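Local atomic coordinates of SPT6 (Antonospora locustae, PDB entry 2XP1), a protein that probably acts as a transcription elongation factor and histone chaperone, its tandem SH2 domains (the fragment present here) mediating interaction with RNA polymerase II. Residues P9-H14 with G45-V50; E24-L29 with F58-I63; I51-D56 with R93-I98; T71-H76 with S85-P90. All blocks are in the same frame, centred on the assembly; numbering follows the deposited sequence.

Contact 1: P9-H14 with G45-V50. With SO4 (sulfate ion), chain B.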
loop_
_atom_site.group_PDB
_atom_site.type_symbol
_atom_site.label_atom_id
_atom_site.label_comp_id
_atom_site.label_asym_id
_atom_site.label_seq_id
_atom_site.Cartn_x
_atom_site.Cartn_y
_atom_site.Cartn_z
ATOM N N PRO A 9 -10.493 23.404 -15.643
ATOM C CA PRO A 9 -10.399 22.192 -14.839
ATOM C C PRO A 9 -11.302 22.360 -13.635
ATOM O O PRO A 9 -11.380 23.447 -13.061
ATOM C CB PRO A 9 -8.931 22.137 -14.424
ATOM C CG PRO A 9 -8.297 23.392 -14.920
ATOM C CD PRO A 9 -9.179 24.004 -15.935
ATOM N N ARG A 10 -12.007 21.295 -13.288
ATOM C CA ARG A 10 -12.936 21.316 -12.157
ATOM C C ARG A 10 -12.284 21.669 -10.803
ATOM O O ARG A 10 -12.919 22.278 -9.923
ATOM C CB ARG A 10 -13.716 20.004 -12.083
ATOM C CG ARG A 10 -14.587 19.723 -13.341
ATOM C CD ARG A 10 -15.257 18.310 -13.307
ATOM N NE ARG A 10 -14.305 17.185 -13.369
ATOM C CZ ARG A 10 -13.918 16.469 -12.316
ATOM N NH1 ARG A 10 -14.412 16.764 -11.114
ATOM N NH2 ARG A 10 -13.040 15.460 -12.445
ATOM N N PHE A 11 -11.014 21.333 -10.633
ATOM C CA PHE A 11 -10.401 21.627 -9.357
ATOM C C PHE A 11 -10.226 23.130 -9.091
ATOM O O PHE A 11 -9.989 23.531 -7.948
ATOM C CB PHE A 11 -9.107 20.849 -9.183
ATOM C CG PHE A 11 -8.114 21.088 -10.251
ATOM C CD1 PHE A 11 -7.374 22.247 -10.274
ATOM C CD2 PHE A 11 -7.895 20.132 -11.225
ATOM C CE1 PHE A 11 -6.430 22.465 -11.253
ATOM C CE2 PHE A 11 -6.952 20.343 -12.213
ATOM C CZ PHE A 11 -6.237 21.518 -12.234
ATOM N N TYR A 12 -10.363 23.960 -10.133
ATOM C CA TYR A 12 -10.323 25.433 -9.955
ATOM C C TYR A 12 -11.418 25.882 -9.014
ATOM O O TYR A 12 -11.215 26.742 -8.198
ATOM C CB TYR A 12 -10.454 26.175 -11.290
ATOM C CG TYR A 12 -9.145 26.354 -12.088
ATOM C CD1 TYR A 12 -8.092 25.455 -11.970
ATOM C CD2 TYR A 12 -8.997 27.409 -12.980
ATOM C CE1 TYR A 12 -6.915 25.604 -12.700
ATOM C CE2 TYR A 12 -7.812 27.577 -13.720
ATOM C CZ TYR A 12 -6.779 26.677 -13.572
ATOM O OH TYR A 12 -5.614 26.835 -14.314
ATOM N N LYS A 13 -12.562 25.232 -9.089
ATOM C CA LYS A 13 -13.724 25.557 -8.253
ATOM C C LYS A 13 -13.559 25.081 -6.786
ATOM O O LYS A 13 -14.367 25.433 -5.914
ATOM C CB LYS A 13 -15.016 24.961 -8.879
ATOM C CG LYS A 13 -15.263 25.343 -10.359
ATOM C CD LYS A 13 -16.625 24.799 -10.931
ATOM C CE LYS A 13 -16.989 25.538 -12.256
ATOM N NZ LYS A 13 -18.212 25.062 -13.037
ATOM N N HIS A 14 -12.528 24.276 -6.519
ATOM C CA HIS A 14 -12.367 23.743 -5.180
ATOM C C HIS A 14 -11.755 24.768 -4.217
ATOM O O HIS A 14 -10.802 25.450 -4.575
ATOM C CB HIS A 14 -11.552 22.471 -5.157
ATOM C CG HIS A 14 -11.702 21.725 -3.876
ATOM N ND1 HIS A 14 -10.840 21.891 -2.816
ATOM C CD2 HIS A 14 -12.653 20.856 -3.460
ATOM C CE1 HIS A 14 -11.231 21.127 -1.813
ATOM N NE2 HIS A 14 -12.335 20.494 -2.174
ATOM N N GLY A 45 -4.258 19.416 -17.043
ATOM C CA GLY A 45 -4.694 18.069 -16.653
ATOM C C GLY A 45 -4.560 17.725 -15.180
ATOM O O GLY A 45 -5.102 16.721 -14.717
ATOM N N TYR A 46 -3.840 18.551 -14.428
ATOM C CA TYR A 46 -3.570 18.212 -13.038
ATOM C C TYR A 46 -3.382 19.432 -12.119
ATOM O O TYR A 46 -3.033 20.528 -12.578
ATOM C CB TYR A 46 -2.346 17.286 -12.962
ATOM C CG TYR A 46 -1.047 17.954 -13.338
ATOM C CD1 TYR A 46 -0.242 18.563 -12.379
ATOM C CD2 TYR A 46 -0.629 18.009 -14.661
ATOM C CE1 TYR A 46 0.969 19.191 -12.750
ATOM C CE2 TYR A 46 0.563 18.625 -15.020
ATOM C CZ TYR A 46 1.351 19.211 -14.067
ATOM O OH TYR A 46 2.530 19.823 -14.456
ATOM N N CYS A 47 -3.609 19.233 -10.821
ATOM C CA CYS A 47 -3.139 20.181 -9.836
ATOM C C CYS A 47 -2.124 19.445 -8.957
ATOM O O CYS A 47 -1.829 18.273 -9.186
ATOM C CB CYS A 47 -4.286 20.731 -9.005
ATOM S SG CYS A 47 -5.356 19.452 -8.342
ATOM N N VAL A 48 -1.574 20.141 -7.970
ATOM C CA VAL A 48 -0.531 19.558 -7.167
ATOM C C VAL A 48 -0.798 19.847 -5.704
ATOM O O VAL A 48 -1.028 20.996 -5.296
ATOM C CB VAL A 48 0.877 20.074 -7.525
ATOM C CG1 VAL A 48 1.895 19.341 -6.667
ATOM C CG2 VAL A 48 1.206 19.860 -8.988
ATOM N N LEU A 49 -0.781 18.773 -4.932
ATOM C CA LEU A 49 -0.949 18.818 -3.502
ATOM C C LEU A 49 0.419 19.176 -2.959
ATOM O O LEU A 49 1.409 18.568 -3.353
ATOM C CB LEU A 49 -1.346 17.416 -3.019
ATOM C CG LEU A 49 -1.305 17.099 -1.534
ATOM C CD1 LEU A 49 -2.385 17.902 -0.859
ATOM C CD2 LEU A 49 -1.550 15.587 -1.307
ATOM N N VAL A 50 0.466 20.177 -2.083
ATOM C CA VAL A 50 1.700 20.583 -1.436
ATOM C C VAL A 50 1.404 20.407 0.054
ATOM O O VAL A 50 0.458 20.992 0.578
ATOM C CB VAL A 50 2.081 22.063 -1.757
ATOM C CG1 VAL A 50 3.498 22.423 -1.225
ATOM C CG2 VAL A 50 2.008 22.357 -3.277
HETATM S S SO4 B . 4.708 21.238 -11.729
HETATM O O1 SO4 B . 4.882 20.865 -10.331
HETATM O O2 SO4 B . 3.724 22.282 -11.909
HETATM O O3 SO4 B . 4.266 20.033 -12.423
HETATM O O4 SO4 B . 5.953 21.711 -12.317
#

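Contact 2: E24-L29 with F58-I63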
loop_
_atom_site.group_PDB
_atom_site.type_symbol
_atom_site.label_atom_id
_atom_site.label_comp_id
_atom_site.label_asym_id
_atom_site.label_seq_id
_atom_site.Cartn_x
_atom_site.Cartn_y
_atom_site.Cartn_z
ATOM N N GLU A 24 5.502 30.457 -4.408
ATOM C CA GLU A 24 4.378 31.082 -3.719
ATOM C C GLU A 24 3.699 30.129 -2.729
ATOM O O GLU A 24 3.319 30.557 -1.622
ATOM C CB GLU A 24 3.367 31.662 -4.720
ATOM C CG GLU A 24 3.900 32.894 -5.446
ATOM C CD GLU A 24 3.253 33.135 -6.825
ATOM O OE1 GLU A 24 2.461 32.284 -7.296
ATOM O OE2 GLU A 24 3.569 34.182 -7.448
ATOM N N SER A 25 3.591 28.848 -3.104
ATOM C CA SER A 25 2.987 27.813 -2.233
ATOM C C SER A 25 3.789 27.612 -0.975
ATOM O O SER A 25 3.248 27.595 0.121
ATOM C CB SER A 25 2.950 26.486 -2.954
ATOM O OG SER A 25 2.161 26.662 -4.101
ATOM N N GLU A 26 5.093 27.454 -1.159
ATOM C CA GLU A 26 5.984 27.195 -0.068
ATOM C C GLU A 26 6.056 28.454 0.769
ATOM O O GLU A 26 5.928 28.391 1.980
ATOM C CB GLU A 26 7.343 26.770 -0.592
ATOM C CG GLU A 26 7.262 25.507 -1.435
ATOM C CD GLU A 26 8.614 24.862 -1.670
ATOM O OE1 GLU A 26 9.638 25.549 -1.432
ATOM O OE2 GLU A 26 8.653 23.670 -2.103
ATOM N N ASN A 27 6.190 29.602 0.124
ATOM C CA ASN A 27 6.105 30.887 0.845
ATOM C C ASN A 27 4.876 30.988 1.707
ATOM O O ASN A 27 4.970 31.268 2.910
ATOM C CB ASN A 27 6.127 32.075 -0.098
ATOM C CG ASN A 27 7.399 32.832 0.001
ATOM O OD1 ASN A 27 8.332 32.386 0.665
ATOM N ND2 ASN A 27 7.457 33.992 -0.634
ATOM N N TYR A 28 3.724 30.766 1.078
ATOM C CA TYR A 28 2.470 30.887 1.760
ATOM C C TYR A 28 2.416 29.897 2.902
ATOM O O TYR A 28 1.957 30.240 3.987
ATOM C CB TYR A 28 1.326 30.645 0.800
ATOM C CG TYR A 28 -0.010 30.536 1.484
ATOM C CD1 TYR A 28 -0.762 31.689 1.809
ATOM C CD2 TYR A 28 -0.530 29.292 1.811
ATOM C CE1 TYR A 28 -2.007 31.578 2.441
ATOM C CE2 TYR A 28 -1.761 29.164 2.439
ATOM C CZ TYR A 28 -2.501 30.309 2.742
ATOM O OH TYR A 28 -3.709 30.144 3.360
ATOM N N LEU A 29 2.886 28.677 2.666
ATOM C CA LEU A 29 2.893 27.683 3.716
ATOM C C LEU A 29 3.923 28.006 4.810
ATOM O O LEU A 29 3.713 27.653 5.971
ATOM C CB LEU A 29 3.105 26.265 3.151
ATOM C CG LEU A 29 2.030 25.648 2.228
ATOM C CD1 LEU A 29 2.406 24.274 1.691
ATOM C CD2 LEU A 29 0.671 25.538 2.909
ATOM N N PHE A 58 8.982 20.601 1.777
ATOM C CA PHE A 58 7.667 20.552 1.156
ATOM C C PHE A 58 7.510 19.357 0.214
ATOM O O PHE A 58 8.416 19.046 -0.553
ATOM C CB PHE A 58 7.366 21.884 0.460
ATOM C CG PHE A 58 7.395 23.048 1.397
ATOM C CD1 PHE A 58 8.576 23.729 1.631
ATOM C CD2 PHE A 58 6.248 23.448 2.079
ATOM C CE1 PHE A 58 8.626 24.789 2.528
ATOM C CE2 PHE A 58 6.294 24.502 2.988
ATOM C CZ PHE A 58 7.477 25.178 3.204
ATOM N N VAL A 59 6.373 18.674 0.286
ATOM C CA VAL A 59 6.144 17.581 -0.620
ATOM C C VAL A 59 5.067 18.015 -1.607
ATOM O O VAL A 59 3.987 18.484 -1.195
ATOM C CB VAL A 59 5.691 16.348 0.152
ATOM C CG1 VAL A 59 5.136 15.327 -0.771
ATOM C CG2 VAL A 59 6.883 15.753 0.898
ATOM N N HIS A 60 5.381 17.883 -2.897
ATOM C CA HIS A 60 4.492 18.206 -4.005
ATOM C C HIS A 60 4.035 16.924 -4.689
ATOM O O HIS A 60 4.872 16.232 -5.290
ATOM C CB HIS A 60 5.295 19.041 -4.994
ATOM C CG HIS A 60 5.673 20.381 -4.450
ATOM N ND1 HIS A 60 5.081 21.547 -4.874
ATOM C CD2 HIS A 60 6.519 20.731 -3.454
ATOM C CE1 HIS A 60 5.586 22.567 -4.202
ATOM N NE2 HIS A 60 6.465 22.099 -3.334
ATOM N N MET A 61 2.738 16.603 -4.628
ATOM C CA MET A 61 2.221 15.414 -5.299
ATOM C C MET A 61 1.231 15.713 -6.411
ATOM O O MET A 61 0.188 16.259 -6.148
ATOM C CB MET A 61 1.518 14.519 -4.291
ATOM C CG MET A 61 2.462 13.930 -3.304
ATOM S SD MET A 61 1.504 12.991 -2.141
ATOM C CE MET A 61 2.268 13.581 -0.666
ATOM N N LYS A 62 1.527 15.287 -7.631
ATOM C CA LYS A 62 0.623 15.459 -8.763
ATOM C C LYS A 62 -0.789 14.817 -8.507
ATOM O O LYS A 62 -0.887 13.662 -8.111
ATOM C CB LYS A 62 1.319 14.906 -10.021
ATOM C CG LYS A 62 0.601 15.133 -11.352
ATOM C CD LYS A 62 1.532 15.168 -12.625
ATOM C CE LYS A 62 2.228 13.808 -12.925
ATOM N NZ LYS A 62 3.094 13.828 -14.180
ATOM N N ILE A 63 -1.863 15.600 -8.674
ATOM C CA ILE A 63 -3.209 15.073 -8.610
ATOM C C ILE A 63 -3.769 15.274 -9.962
ATOM O O ILE A 63 -3.976 16.421 -10.383
ATOM C CB ILE A 63 -4.134 15.819 -7.622
ATOM C CG1 ILE A 63 -3.670 15.646 -6.163
ATOM C CG2 ILE A 63 -5.621 15.365 -7.785
ATOM C CD1 ILE A 63 -4.389 16.631 -5.166
#

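Contact 3: I51-D56 with R93-I98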
loop_
_atom_site.group_PDB
_atom_site.type_symbol
_atom_site.label_atom_id
_atom_site.label_comp_id
_atom_site.label_asym_id
_atom_site.label_seq_id
_atom_site.Cartn_x
_atom_site.Cartn_y
_atom_site.Cartn_z
ATOM N N ILE A 51 2.206 19.553 0.702
ATOM C CA ILE A 51 2.183 19.327 2.146
ATOM C C ILE A 51 3.492 19.845 2.768
ATOM O O ILE A 51 4.585 19.472 2.324
ATOM C CB ILE A 51 2.059 17.838 2.473
ATOM C CG1 ILE A 51 0.863 17.194 1.726
ATOM C CG2 ILE A 51 1.880 17.646 3.931
ATOM C CD1 ILE A 51 0.792 15.656 1.857
ATOM N N LYS A 52 3.386 20.708 3.771
ATOM C CA LYS A 52 4.544 21.229 4.494
ATOM C C LYS A 52 4.981 20.181 5.525
ATOM O O LYS A 52 4.247 19.883 6.464
ATOM C CB LYS A 52 4.146 22.541 5.195
ATOM C CG LYS A 52 5.029 22.963 6.363
ATOM C CD LYS A 52 4.700 24.379 6.894
ATOM C CE LYS A 52 3.411 24.420 7.727
ATOM N NZ LYS A 52 2.943 25.858 7.972
ATOM N N PHE A 53 6.148 19.582 5.340
ATOM C CA PHE A 53 6.625 18.585 6.320
ATOM C C PHE A 53 7.283 19.286 7.488
ATOM O O PHE A 53 7.118 18.857 8.634
ATOM C CB PHE A 53 7.557 17.569 5.671
ATOM C CG PHE A 53 6.838 16.368 5.138
ATOM C CD1 PHE A 53 5.606 16.505 4.505
ATOM C CD2 PHE A 53 7.399 15.116 5.215
ATOM C CE1 PHE A 53 4.939 15.402 4.001
ATOM C CE2 PHE A 53 6.718 13.999 4.733
ATOM C CZ PHE A 53 5.510 14.147 4.130
ATOM N N ALA A 54 7.975 20.385 7.179
ATOM C CA ALA A 54 8.697 21.217 8.118
ATOM C C ALA A 54 8.959 22.511 7.365
ATOM O O ALA A 54 8.816 22.558 6.133
ATOM C CB ALA A 54 10.024 20.571 8.518
ATOM N N SER A 55 9.327 23.541 8.118
ATOM C CA SER A 55 9.670 24.885 7.626
ATOM C C SER A 55 10.320 24.997 6.240
ATOM O O SER A 55 10.064 25.955 5.501
ATOM C CB SER A 55 10.613 25.543 8.626
ATOM O OG SER A 55 9.973 25.785 9.865
ATOM N N ASP A 56 11.206 24.057 5.923
ATOM C CA ASP A 56 11.878 24.065 4.639
ATOM C C ASP A 56 11.734 22.733 3.945
ATOM O O ASP A 56 12.493 22.447 3.034
ATOM C CB ASP A 56 13.361 24.416 4.788
ATOM C CG ASP A 56 14.135 23.359 5.532
ATOM O OD1 ASP A 56 13.520 22.603 6.323
ATOM O OD2 ASP A 56 15.367 23.295 5.339
ATOM N N ARG A 93 -1.546 13.023 10.290
ATOM C CA ARG A 93 -1.588 12.297 11.554
ATOM C C ARG A 93 -0.223 11.649 11.802
ATOM O O ARG A 93 0.351 11.762 12.872
ATOM C CB ARG A 93 -2.747 11.268 11.577
ATOM C CG ARG A 93 -4.145 11.878 11.929
ATOM C CD ARG A 93 -5.308 10.919 11.647
ATOM N NE ARG A 93 -6.598 11.599 11.724
ATOM C CZ ARG A 93 -7.427 11.533 12.765
ATOM N NH1 ARG A 93 -7.113 10.810 13.837
ATOM N NH2 ARG A 93 -8.583 12.190 12.737
ATOM N N ASN A 94 0.298 11.012 10.767
ATOM C CA ASN A 94 1.660 10.519 10.776
ATOM C C ASN A 94 2.737 11.580 11.107
ATOM O O ASN A 94 3.541 11.378 12.013
ATOM C CB ASN A 94 1.955 9.868 9.437
ATOM C CG ASN A 94 2.860 8.721 9.569
ATOM O OD1 ASN A 94 3.158 8.287 10.676
ATOM N ND2 ASN A 94 3.329 8.207 8.444
ATOM N N LEU A 95 2.755 12.696 10.365
ATOM C CA LEU A 95 3.707 13.775 10.626
ATOM C C LEU A 95 3.620 14.238 12.069
ATOM O O LEU A 95 4.662 14.495 12.696
ATOM C CB LEU A 95 3.429 14.971 9.723
ATOM C CG LEU A 95 3.753 14.823 8.245
ATOM C CD1 LEU A 95 3.317 16.065 7.489
ATOM C CD2 LEU A 95 5.240 14.609 8.076
ATOM N N LYS A 96 2.393 14.368 12.602
ATOM C CA LYS A 96 2.241 14.816 14.001
ATOM C C LYS A 96 2.987 13.905 14.990
ATOM O O LYS A 96 3.709 14.398 15.860
ATOM C CB LYS A 96 0.758 15.037 14.424
ATOM C CG LYS A 96 0.535 15.209 15.961
ATOM C CD LYS A 96 -0.920 15.559 16.353
ATOM C CE LYS A 96 -1.159 15.299 17.845
ATOM N NZ LYS A 96 -1.177 16.537 18.699
ATOM N N SER A 97 2.813 12.587 14.832
ATOM C CA SER A 97 3.437 11.578 15.730
ATOM C C SER A 97 4.929 11.654 15.628
ATOM O O SER A 97 5.625 11.647 16.633
ATOM C CB SER A 97 3.015 10.147 15.347
ATOM O OG SER A 97 1.601 9.989 15.394
ATOM N N ILE A 98 5.404 11.729 14.388
ATOM C CA ILE A 98 6.816 11.729 14.079
ATOM C C ILE A 98 7.468 12.839 14.891
ATOM O O ILE A 98 8.426 12.582 15.622
ATOM C CB ILE A 98 7.057 11.892 12.549
ATOM C CG1 ILE A 98 6.819 10.560 11.828
ATOM C CG2 ILE A 98 8.425 12.458 12.242
ATOM C CD1 ILE A 98 6.634 10.677 10.280
#

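Contact 4: T71-H76 with S85-P90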
loop_
_atom_site.group_PDB
_atom_site.type_symbol
_atom_site.label_atom_id
_atom_site.label_comp_id
_atom_site.label_asym_id
_atom_site.label_seq_id
_atom_site.Cartn_x
_atom_site.Cartn_y
_atom_site.Cartn_z
ATOM N N THR A 71 -6.670 11.026 -9.753
ATOM C CA THR A 71 -5.662 10.087 -9.285
ATOM C C THR A 71 -4.557 10.832 -8.596
ATOM O O THR A 71 -4.200 11.943 -8.993
ATOM C CB THR A 71 -5.026 9.262 -10.404
ATOM O OG1 THR A 71 -4.457 10.155 -11.367
ATOM C CG2 THR A 71 -6.046 8.397 -11.035
ATOM N N CYS A 72 -4.030 10.211 -7.548
ATOM C CA CYS A 72 -2.900 10.757 -6.790
ATOM C C CYS A 72 -2.111 9.579 -6.242
ATOM O O CYS A 72 -2.695 8.638 -5.684
ATOM C CB CYS A 72 -3.371 11.614 -5.618
ATOM S SG CYS A 72 -1.991 12.532 -4.843
ATOM N N SER A 73 -0.788 9.622 -6.402
ATOM C CA SER A 73 0.104 8.480 -6.054
ATOM C C SER A 73 -0.422 7.081 -6.402
ATOM O O SER A 73 -0.476 6.174 -5.553
ATOM C CB SER A 73 0.537 8.603 -4.619
ATOM O OG SER A 73 1.135 9.907 -4.474
ATOM N N ASN A 74 -0.816 6.928 -7.667
ATOM C CA ASN A 74 -1.258 5.641 -8.234
ATOM C C ASN A 74 -2.598 5.119 -7.699
ATOM O O ASN A 74 -3.034 4.042 -8.069
ATOM C CB ASN A 74 -0.147 4.581 -8.094
ATOM C CG ASN A 74 1.134 4.987 -8.827
ATOM O OD1 ASN A 74 1.118 5.215 -10.057
ATOM N ND2 ASN A 74 2.246 5.092 -8.078
ATOM N N LYS A 75 -3.211 5.895 -6.815
ATOM C CA LYS A 75 -4.460 5.575 -6.174
ATOM C C LYS A 75 -5.531 6.392 -6.909
ATOM O O LYS A 75 -5.252 7.421 -7.530
ATOM C CB LYS A 75 -4.420 5.969 -4.672
ATOM C CG LYS A 75 -3.705 4.988 -3.687
ATOM C CD LYS A 75 -4.612 3.776 -3.264
ATOM C CE LYS A 75 -3.926 2.681 -2.359
ATOM N NZ LYS A 75 -4.847 1.514 -2.009
ATOM N N HIS A 76 -6.766 5.956 -6.782
ATOM C CA HIS A 76 -7.857 6.566 -7.485
ATOM C C HIS A 76 -8.810 7.215 -6.477
ATOM O O HIS A 76 -9.059 6.606 -5.453
ATOM C CB HIS A 76 -8.523 5.407 -8.219
ATOM C CG HIS A 76 -9.804 5.761 -8.875
ATOM N ND1 HIS A 76 -11.025 5.538 -8.276
ATOM C CD2 HIS A 76 -10.064 6.282 -10.097
ATOM C CE1 HIS A 76 -11.984 5.911 -9.102
ATOM N NE2 HIS A 76 -11.429 6.352 -10.218
ATOM N N SER A 85 -9.216 13.310 2.734
ATOM C CA SER A 85 -9.519 12.422 3.869
ATOM C C SER A 85 -8.777 11.121 3.746
ATOM O O SER A 85 -8.129 10.683 4.691
ATOM C CB SER A 85 -11.032 12.182 4.074
ATOM O OG SER A 85 -11.708 11.878 2.872
ATOM N N VAL A 86 -8.815 10.527 2.562
ATOM C CA VAL A 86 -8.238 9.209 2.390
ATOM C C VAL A 86 -6.740 9.284 2.367
ATOM O O VAL A 86 -6.087 8.369 2.814
ATOM C CB VAL A 86 -8.805 8.464 1.139
ATOM C CG1 VAL A 86 -7.953 7.267 0.776
ATOM C CG2 VAL A 86 -10.207 8.006 1.402
ATOM N N TYR A 87 -6.191 10.396 1.893
ATOM C CA TYR A 87 -4.766 10.447 1.600
ATOM C C TYR A 87 -3.982 11.442 2.432
ATOM O O TYR A 87 -3.006 11.061 3.089
ATOM C CB TYR A 87 -4.555 10.628 0.094
ATOM C CG TYR A 87 -3.133 10.522 -0.332
ATOM C CD1 TYR A 87 -2.482 9.283 -0.348
ATOM C CD2 TYR A 87 -2.433 11.648 -0.719
ATOM C CE1 TYR A 87 -1.156 9.173 -0.749
ATOM C CE2 TYR A 87 -1.103 11.561 -1.117
ATOM C CZ TYR A 87 -0.468 10.309 -1.137
ATOM O OH TYR A 87 0.872 10.215 -1.527
ATOM N N VAL A 88 -4.423 12.701 2.450
ATOM C CA VAL A 88 -3.714 13.779 3.182
ATOM C C VAL A 88 -3.818 13.747 4.741
ATOM O O VAL A 88 -2.804 13.836 5.433
ATOM C CB VAL A 88 -4.112 15.185 2.623
ATOM C CG1 VAL A 88 -3.368 16.275 3.317
ATOM C CG2 VAL A 88 -3.867 15.268 1.101
ATOM N N ARG A 89 -5.026 13.642 5.305
ATOM C CA ARG A 89 -5.167 13.647 6.777
ATOM C C ARG A 89 -4.287 12.596 7.481
ATOM O O ARG A 89 -3.592 12.935 8.453
ATOM C CB ARG A 89 -6.635 13.587 7.253
ATOM C CG ARG A 89 -7.391 14.889 6.976
ATOM C CD ARG A 89 -8.636 15.080 7.864
ATOM N NE ARG A 89 -9.909 14.793 7.178
ATOM C CZ ARG A 89 -10.547 15.615 6.325
ATOM N NH1 ARG A 89 -10.046 16.814 6.001
ATOM N NH2 ARG A 89 -11.699 15.228 5.781
ATOM N N PRO A 90 -4.277 11.339 6.977
ATOM C CA PRO A 90 -3.443 10.320 7.641
ATOM C C PRO A 90 -1.957 10.606 7.515
ATOM O O PRO A 90 -1.216 10.287 8.432
ATOM C CB PRO A 90 -3.807 9.015 6.916
ATOM C CG PRO A 90 -5.065 9.327 6.129
ATOM C CD PRO A 90 -5.006 10.780 5.825
#

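Contact 1: P9-H14 with G45-V50
C47 sets its CB and SG over one face of the F11 ring and carries most of this contact. C47 CB sits 3.7 Å from the centroid of the F11 ring, a CH-pi approach. C47 SG lies over the same face, 3.9 Å from the centroid of the F11 ring, so cysteine carbon and sulfur cover the ring together in a sulfur-aromatic contact. SG reaches this position because it stands between the backbone N and carbonyl carbon of C47 (chi1 50°), which turns it back over CG and CD2 of the ring while CB covers the CD1-CE1 side. P9 CB, 3.4 Å above the plane of the F11 ring, packs near the rim of the opposite face, so that P9 and C47 lie on opposite sides of the phenyl group. At the far end of the ring F11 CZ comes 3.4 Å from Y46 O, an oblique approach. The Y46 side chain itself leaves on the other side of the strand: Y46 OH donates a 2.7 Å hydrogen bond to O3 of a sulfate ion, which comes in at the ring edge, and V48 CG2 lies in the ring plane. R39 and S42 also bind the sulfate, consistent with the phosphotyrosine pocket of SH2 domains. Strand 46-52, carrying C47, runs between strands 36-40 and 57-65 in the sheet; F11 also touches I80 of helix 80-100 and meets the F17 ring, while C47 reaches I38, so the segment before strand 17-18 packs on the face of the sheet that helix 80-100 covers.

Contact 2: E24-L29 with F58-I63
A carboxylate-bearing side chain, that of E26, is laid over the face of the F58 ring and at the same time holds a histidine two residues further along the same strand. CB of E26 stands over the middle of the ring, 3.9 Å from the centroid of F58, and CD of E26 continues along it to 3.5 Å from F58 CD1. The carboxylate is inclined to the ring by 24°. With CG opposite the carbonyl carbon (chi1 -60°) and the chain extended beyond it, E26 carries OE2 past the ring, 3.4 Å from F58 CB, to H60. There H60 NE2 donates a 3.0 Å hydrogen bond to E26 OE2 at an N-H...O angle of 154°. OE2 accepts it on its anti lone pair, the one turned from OE1, and lies somewhat out of the imidazole plane. L29, a helix turn later, brings CB to 3.6 Å from F58 CE2, so helix 22-31 packs on strand 57-65 chiefly through this one phenylalanine; the axes of segments 24-29 and 58-63 approach to 10.3 Å. The second imidazole nitrogen, H60 ND1, pairs with NH2 of R39, an arginine that binds the sulfate. This chain of hydrogen bonds, from carboxylate through imidazole to guanidinium, is consistent with a neutral histidine protonated at NE2, and probably makes H60 a second-shell residue that positions R39, with E26 behind it limiting the rotation of H60.

Contact 3: I51-D56 with R93-I98
L95 reaches out from helix 80-100 to set one methyl over the middle of the F53 ring. At the start of the segment, R93 offers its carbonyl O to the next turn of the helix. N94 then turns to the far sheet, where its ND2 bonds the backbone O of S154. L95 follows with CG opposite its carbonyl carbon (chi1 -71°), which sends both methyls toward F53. L95 CD2 lies 3.6 Å from the centroid of F53, 12° off the ring normal, in a CH-pi contact with the two side chains at about a right angle. L95 CD1 falls over the side of the same ring, 3.8 Å from F53 CD1, and also comes 4.2 Å from I51 CG2. An alanine in place of F53 would take away the surface under both L95 methyls and is likely to open a gap between the helix and the corner of the chain. S97 returns to R93, its N bonding R93 O and its OG adding a weak hydrogen bond to the same oxygen. I98 goes to V153, F129 and L157. F53 stands at a corner of the chain, in a classic beta bulge with A54, and its ring meets F129 edge-to-face and touches V153. The contact therefore lies at the junction of the tandem domains, with the C-terminal part of helix 80-100 wedged between the sheet of strand 46-52 and the second sheet, strands 124-129 and 146-153.

Contact 4: T71-H76 with S85-P90
The Y87 ring is met obliquely, neither squarely over a face nor at an edge, by two neighbours of the 71-76 hairpin, C72 SG and S73 OG. The sulfur of C72 lies 4.6 Å from the centroid of Y87, 38° off the ring normal, and the ring atom nearest to C72 SG is Y87 CE2 at 4.0 Å. Beyond the ring, S73 OG is 3.0 Å from Y87 OH and probably donates a hydrogen bond to it, although the hydroxyl lies too close to another atom for its place to be sure. Y87 gets there with CG opposite its backbone N (chi1 -173°), which extends the ring out from the helix. C72 and S73 open a type I' turn that runs from C72 to K75, closed by C72 N to K75 O and K75 N to C72 O, the tight two-residue beta-hairpin that links strands 70-72 and 75-77. A phenylalanine in place of Y87 would probably leave S73 OG without this partner, itself an uncertain one. The Y87 side chain also packs on F77 and L49. Y87 lies within a wider pi-type turn of the helix. On the hairpin's outer side, N74 and H76 form backbone hydrogen bonds with the second subunit, and the H76 ring meets that of H66 of that subunit.

Overall arrangement
Contacts 1 and 2, centres about 13 Å apart, share the first, six-stranded sheet, where strand 46-52 pairs with strand 57-65: C47 O accepts from I63 N, and L49 O from M61 N, both at 2.7 Å. Y46 and H60, one from each, lie beside the sulfate, which Y46 binds and from which the H60 side chain is about 5 Å. K52 NZ of contact 3 bonds L29 O of contact 2 at 2.8 Å, tying helix 22-31 to strand 46-52. Contacts 3 and 4 use successive parts of helix 80-100, their centres about 16 Å apart; contact 4 reaches back to contact 1 through V88 CG2 and L49 CD2, 3.4 Å apart.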